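Lantibiotic dehydratase (PDB 5EHK) probably dehydrates serine and threonine residues of the NAI-107 precursor peptide, by glutamylation from glutamyl-tRNA followed by glutamate elimination. Local coordinates at residues V229-L241 with G270-I282. Sequence-based numbering, arbitrary orientation.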
loop_
_atom_site.group_PDB
_atom_site.type_symbol
_atom_site.label_atom_id
_atom_site.label_comp_id
_atom_site.label_asym_id
_atom_site.label_seq_id
_atom_site.Cartn_x
_atom_site.Cartn_y
_atom_site.Cartn_z
ATOM N N VAL A 229 -19.084 -21.209 -17.188
ATOM C CA VAL A 229 -19.515 -22.439 -17.840
ATOM C C VAL A 229 -18.380 -23.456 -17.911
ATOM O O VAL A 229 -17.320 -23.164 -18.465
ATOM C CB VAL A 229 -20.048 -22.158 -19.248
ATOM C CG1 VAL A 229 -20.005 -23.428 -20.109
ATOM C CG2 VAL A 229 -21.458 -21.597 -19.165
ATOM N N SER A 230 -18.605 -24.648 -17.360
ATOM C CA SER A 230 -17.595 -25.712 -17.373
ATOM C C SER A 230 -18.139 -26.962 -18.024
ATOM O O SER A 230 -18.911 -27.689 -17.402
ATOM C CB SER A 230 -17.163 -26.057 -15.947
ATOM O OG SER A 230 -16.086 -26.980 -15.942
ATOM N N ALA A 231 -17.746 -27.216 -19.270
ATOM C CA ALA A 231 -18.208 -28.405 -19.986
ATOM C C ALA A 231 -17.097 -29.452 -20.069
ATOM O O ALA A 231 -15.927 -29.094 -20.136
ATOM C CB ALA A 231 -18.667 -28.021 -21.375
ATOM N N ARG A 232 -17.444 -30.738 -20.058
ATOM C CA ARG A 232 -16.437 -31.770 -20.293
ATOM C C ARG A 232 -16.013 -31.773 -21.765
ATOM O O ARG A 232 -16.851 -31.724 -22.668
ATOM C CB ARG A 232 -16.935 -33.158 -19.896
ATOM C CG ARG A 232 -15.900 -34.265 -20.136
ATOM C CD ARG A 232 -16.420 -35.660 -19.807
ATOM N NE ARG A 232 -16.949 -35.752 -18.441
ATOM C CZ ARG A 232 -16.242 -36.107 -17.363
ATOM N NH1 ARG A 232 -14.951 -36.415 -17.470
ATOM N NH2 ARG A 232 -16.833 -36.163 -16.171
ATOM N N ARG A 233 -14.707 -31.855 -22.007
ATOM C CA ARG A 233 -14.173 -31.767 -23.369
ATOM C C ARG A 233 -13.949 -33.151 -23.986
ATOM O O ARG A 233 -12.838 -33.656 -24.043
ATOM C CB ARG A 233 -12.880 -30.957 -23.376
ATOM C CG ARG A 233 -12.274 -30.736 -24.744
ATOM C CD ARG A 233 -11.038 -29.844 -24.625
ATOM N NE ARG A 233 -10.377 -29.661 -25.912
ATOM C CZ ARG A 233 -9.306 -30.350 -26.277
ATOM N NH1 ARG A 233 -8.819 -31.258 -25.451
ATOM N NH2 ARG A 233 -8.744 -30.152 -27.459
ATOM N N SER A 234 -15.030 -33.759 -24.440
ATOM C CA SER A 234 -14.986 -35.069 -25.070
ATOM C C SER A 234 -14.376 -34.940 -26.457
ATOM O O SER A 234 -14.152 -33.830 -26.920
ATOM C CB SER A 234 -16.412 -35.622 -25.167
ATOM O OG SER A 234 -17.260 -34.724 -25.871
ATOM N N PRO A 235 -14.083 -36.072 -27.119
ATOM C CA PRO A 235 -13.537 -35.991 -28.476
ATOM C C PRO A 235 -14.481 -35.346 -29.478
ATOM O O PRO A 235 -14.016 -34.722 -30.427
ATOM C CB PRO A 235 -13.294 -37.453 -28.852
ATOM C CG PRO A 235 -13.180 -38.171 -27.593
ATOM C CD PRO A 235 -13.973 -37.433 -26.561
ATOM N N VAL A 236 -15.787 -35.532 -29.303
ATOM C CA VAL A 236 -16.766 -34.948 -30.232
ATOM C C VAL A 236 -16.812 -33.433 -30.052
ATOM O O VAL A 236 -16.804 -32.671 -31.024
ATOM C CB VAL A 236 -18.174 -35.487 -30.010
ATOM C CG1 VAL A 236 -19.013 -35.222 -31.265
ATOM C CG2 VAL A 236 -18.119 -36.964 -29.711
ATOM N N VAL A 237 -16.914 -33.030 -28.785
ATOM C CA VAL A 237 -16.840 -31.638 -28.362
ATOM C C VAL A 237 -15.574 -30.936 -28.875
ATOM O O VAL A 237 -15.660 -29.822 -29.400
ATOM C CB VAL A 237 -16.948 -31.526 -26.809
ATOM C CG1 VAL A 237 -16.422 -30.189 -26.298
ATOM C CG2 VAL A 237 -18.380 -31.778 -26.338
ATOM N N ALA A 238 -14.414 -31.589 -28.760
ATOM C CA ALA A 238 -13.155 -30.976 -29.198
ATOM C C ALA A 238 -13.062 -30.820 -30.718
ATOM O O ALA A 238 -12.555 -29.795 -31.213
ATOM C CB ALA A 238 -11.973 -31.750 -28.681
ATOM N N GLU A 239 -13.576 -31.816 -31.446
ATOM C CA GLU A 239 -13.609 -31.790 -32.912
ATOM C C GLU A 239 -14.504 -30.669 -33.428
ATOM O O GLU A 239 -14.203 -30.023 -34.444
ATOM C CB GLU A 239 -14.108 -33.130 -33.460
ATOM C CG GLU A 239 -14.023 -33.252 -34.974
ATOM C CD GLU A 239 -12.623 -33.562 -35.459
ATOM O OE1 GLU A 239 -11.791 -33.974 -34.627
ATOM O OE2 GLU A 239 -12.343 -33.369 -36.662
ATOM N N ILE A 240 -15.612 -30.453 -32.727
ATOM C CA ILE A 240 -16.561 -29.425 -33.103
ATOM C C ILE A 240 -15.867 -28.081 -32.982
ATOM O O ILE A 240 -15.814 -27.296 -33.943
ATOM C CB ILE A 240 -17.811 -29.476 -32.204
ATOM C CG1 ILE A 240 -18.689 -30.674 -32.596
ATOM C CG2 ILE A 240 -18.593 -28.184 -32.313
ATOM C CD1 ILE A 240 -19.902 -30.881 -31.732
ATOM N N LEU A 241 -15.300 -27.841 -31.803
ATOM C CA LEU A 241 -14.634 -26.575 -31.522
ATOM C C LEU A 241 -13.485 -26.275 -32.493
ATOM O O LEU A 241 -13.313 -25.141 -32.909
ATOM C CB LEU A 241 -14.150 -26.530 -30.076
ATOM C CG LEU A 241 -15.275 -26.482 -29.042
ATOM C CD1 LEU A 241 -14.716 -26.413 -27.609
ATOM C CD2 LEU A 241 -16.239 -25.347 -29.320
ATOM N N GLY A 270 -27.961 -31.586 -32.385
ATOM C CA GLY A 270 -28.445 -31.260 -31.055
ATOM C C GLY A 270 -27.297 -30.932 -30.104
ATOM O O GLY A 270 -27.472 -30.242 -29.084
ATOM N N LEU A 271 -26.108 -31.421 -30.450
ATOM C CA LEU A 271 -24.900 -31.095 -29.708
ATOM C C LEU A 271 -24.468 -29.665 -30.032
ATOM O O LEU A 271 -24.203 -28.877 -29.124
ATOM C CB LEU A 271 -23.779 -32.087 -30.033
ATOM C CG LEU A 271 -22.609 -32.029 -29.059
ATOM C CD1 LEU A 271 -23.116 -31.782 -27.641
ATOM C CD2 LEU A 271 -21.783 -33.302 -29.131
ATOM N N LEU A 272 -24.424 -29.329 -31.320
ATOM C CA LEU A 272 -24.170 -27.957 -31.740
ATOM C C LEU A 272 -25.141 -26.977 -31.068
ATOM O O LEU A 272 -24.765 -25.843 -30.745
ATOM C CB LEU A 272 -24.276 -27.823 -33.259
ATOM C CG LEU A 272 -23.291 -28.593 -34.136
ATOM C CD1 LEU A 272 -23.375 -28.101 -35.565
ATOM C CD2 LEU A 272 -21.874 -28.465 -33.636
ATOM N N ALA A 273 -26.375 -27.434 -30.849
ATOM C CA ALA A 273 -27.438 -26.628 -30.252
ATOM C C ALA A 273 -27.226 -26.398 -28.759
ATOM O O ALA A 273 -27.444 -25.301 -28.260
ATOM C CB ALA A 273 -28.776 -27.265 -30.498
ATOM N N ASP A 274 -26.882 -27.458 -28.035
ATOM C CA ASP A 274 -26.512 -27.346 -26.619
ATOM C C ASP A 274 -25.302 -26.428 -26.436
ATOM O O ASP A 274 -25.223 -25.660 -25.474
ATOM C CB ASP A 274 -26.140 -28.716 -26.075
ATOM C CG ASP A 274 -27.335 -29.561 -25.795
ATOM O OD1 ASP A 274 -28.425 -28.973 -25.624
ATOM O OD2 ASP A 274 -27.185 -30.804 -25.767
ATOM N N MET A 275 -24.355 -26.525 -27.368
ATOM C CA MET A 275 -23.133 -25.733 -27.304
ATOM C C MET A 275 -23.424 -24.264 -27.563
ATOM O O MET A 275 -22.906 -23.391 -26.863
ATOM C CB MET A 275 -22.095 -26.247 -28.303
ATOM C CG MET A 275 -21.446 -27.559 -27.903
ATOM S SD MET A 275 -20.244 -28.068 -29.145
ATOM C CE MET A 275 -18.908 -28.580 -28.091
ATOM N N ALA A 276 -24.241 -23.995 -28.576
ATOM C CA ALA A 276 -24.648 -22.630 -28.864
ATOM C C ALA A 276 -25.465 -22.055 -27.698
ATOM O O ALA A 276 -25.507 -20.850 -27.490
ATOM C CB ALA A 276 -25.413 -22.564 -30.162
ATOM N N ALA A 277 -26.111 -22.929 -26.940
ATOM C CA ALA A 277 -26.877 -22.496 -25.783
ATOM C C ALA A 277 -25.991 -22.190 -24.573
ATOM O O ALA A 277 -26.370 -21.397 -23.712
ATOM C CB ALA A 277 -27.913 -23.534 -25.420
ATOM N N GLN A 278 -24.842 -22.855 -24.477
ATOM C CA GLN A 278 -23.944 -22.620 -23.356
ATOM C C GLN A 278 -22.964 -21.533 -23.712
ATOM O O GLN A 278 -22.117 -21.151 -22.901
ATOM C CB GLN A 278 -23.127 -23.864 -23.023
ATOM C CG GLN A 278 -23.897 -25.121 -22.694
ATOM C CD GLN A 278 -22.950 -26.283 -22.401
ATOM O OE1 GLN A 278 -22.333 -26.336 -21.336
ATOM N NE2 GLN A 278 -22.799 -27.194 -23.368
ATOM N N GLU A 279 -23.092 -21.044 -24.934
ATOM C CA GLU A 279 -22.184 -20.049 -25.470
ATOM C C GLU A 279 -20.775 -20.583 -25.675
ATOM O O GLU A 279 -19.825 -19.821 -25.638
ATOM C CB GLU A 279 -22.178 -18.787 -24.611
ATOM C CG GLU A 279 -23.276 -17.829 -24.999
ATOM C CD GLU A 279 -23.246 -16.562 -24.197
ATOM O OE1 GLU A 279 -22.784 -16.618 -23.040
ATOM O OE2 GLU A 279 -23.694 -15.520 -24.719
ATOM N N LEU A 280 -20.644 -21.895 -25.859
ATOM C CA LEU A 280 -19.389 -22.476 -26.315
ATOM C C LEU A 280 -19.295 -22.204 -27.815
ATOM O O LEU A 280 -18.210 -22.198 -28.395
ATOM C CB LEU A 280 -19.359 -23.984 -26.069
ATOM C CG LEU A 280 -19.353 -24.497 -24.627
ATOM C CD1 LEU A 280 -18.839 -25.913 -24.573
ATOM C CD2 LEU A 280 -18.523 -23.607 -23.755
ATOM N N LEU A 281 -20.448 -22.009 -28.447
ATOM C CA LEU A 281 -20.496 -21.572 -29.836
ATOM C C LEU A 281 -21.247 -20.262 -29.947
ATOM O O LEU A 281 -22.013 -19.902 -29.056
ATOM C CB LEU A 281 -21.133 -22.613 -30.747
ATOM C CG LEU A 281 -20.309 -23.853 -31.050
ATOM C CD1 LEU A 281 -21.202 -24.928 -31.654
ATOM C CD2 LEU A 281 -19.186 -23.492 -31.997
ATOM N N ILE A 282 -20.979 -19.530 -31.021
ATOM C CA ILE A 282 -21.650 -18.273 -31.305
ATOM C C ILE A 282 -22.245 -18.374 -32.697
ATOM O O ILE A 282 -21.499 -18.570 -33.666
ATOM C CB ILE A 282 -20.660 -17.111 -31.299
ATOM C CG1 ILE A 282 -20.054 -16.938 -29.902
ATOM C CG2 ILE A 282 -21.349 -15.846 -31.766
ATOM C CD1 ILE A 282 -19.025 -15.824 -29.793
#
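With CG set beside its backbone N (chi1 -73°) and the chain extended as far as SD, Met275 reaches from helix 270-278 to helix 235-241 and, bent at chi3 (136°), lays its methyl on Val237. There CE sits 3.5 Å from Val237 CG1, with CG2 of the same valine close behind. Its sulfur meets Ile240 tip to tip, SD lying 3.6 Å from Ile240 CG2. Leu272 CD2 rests against both Ile240 CG2 (3.5 Å) and Ile240 CD1. Leu271 reaches Ile240, CG to CD1 4.0 Å, and through CD2 also Val236 CG1. The short helix axes cross at -73° and approach to 11.3 Å at their closest, these side chains packing between them. Beyond the helix, Glu279 takes a positive phi and the chain turns back, Met275 O receiving both Leu280 N and Leu281 N. The turn places Leu280 over strand 229-232, with CD1 3.8 Å from Ala231 CB and CD2 3.9 Å from Val229 CG1. Gln278 OE1 lies near Val229 CG1 and Ala231 CB, its side chain crossing that of Val229 at about a right angle. Ile209 touches Ala231, Leu241 and Leu280, while Val257 packs on Val236 and Ile240. Within the N-terminal lantibiotic dehydratase family region, residues 229-241 and 270-282 thus meet directly through dispersion and hydrophobic burial, while backbone bonds tie Ala231 to Ile209 and Leu280 to His199.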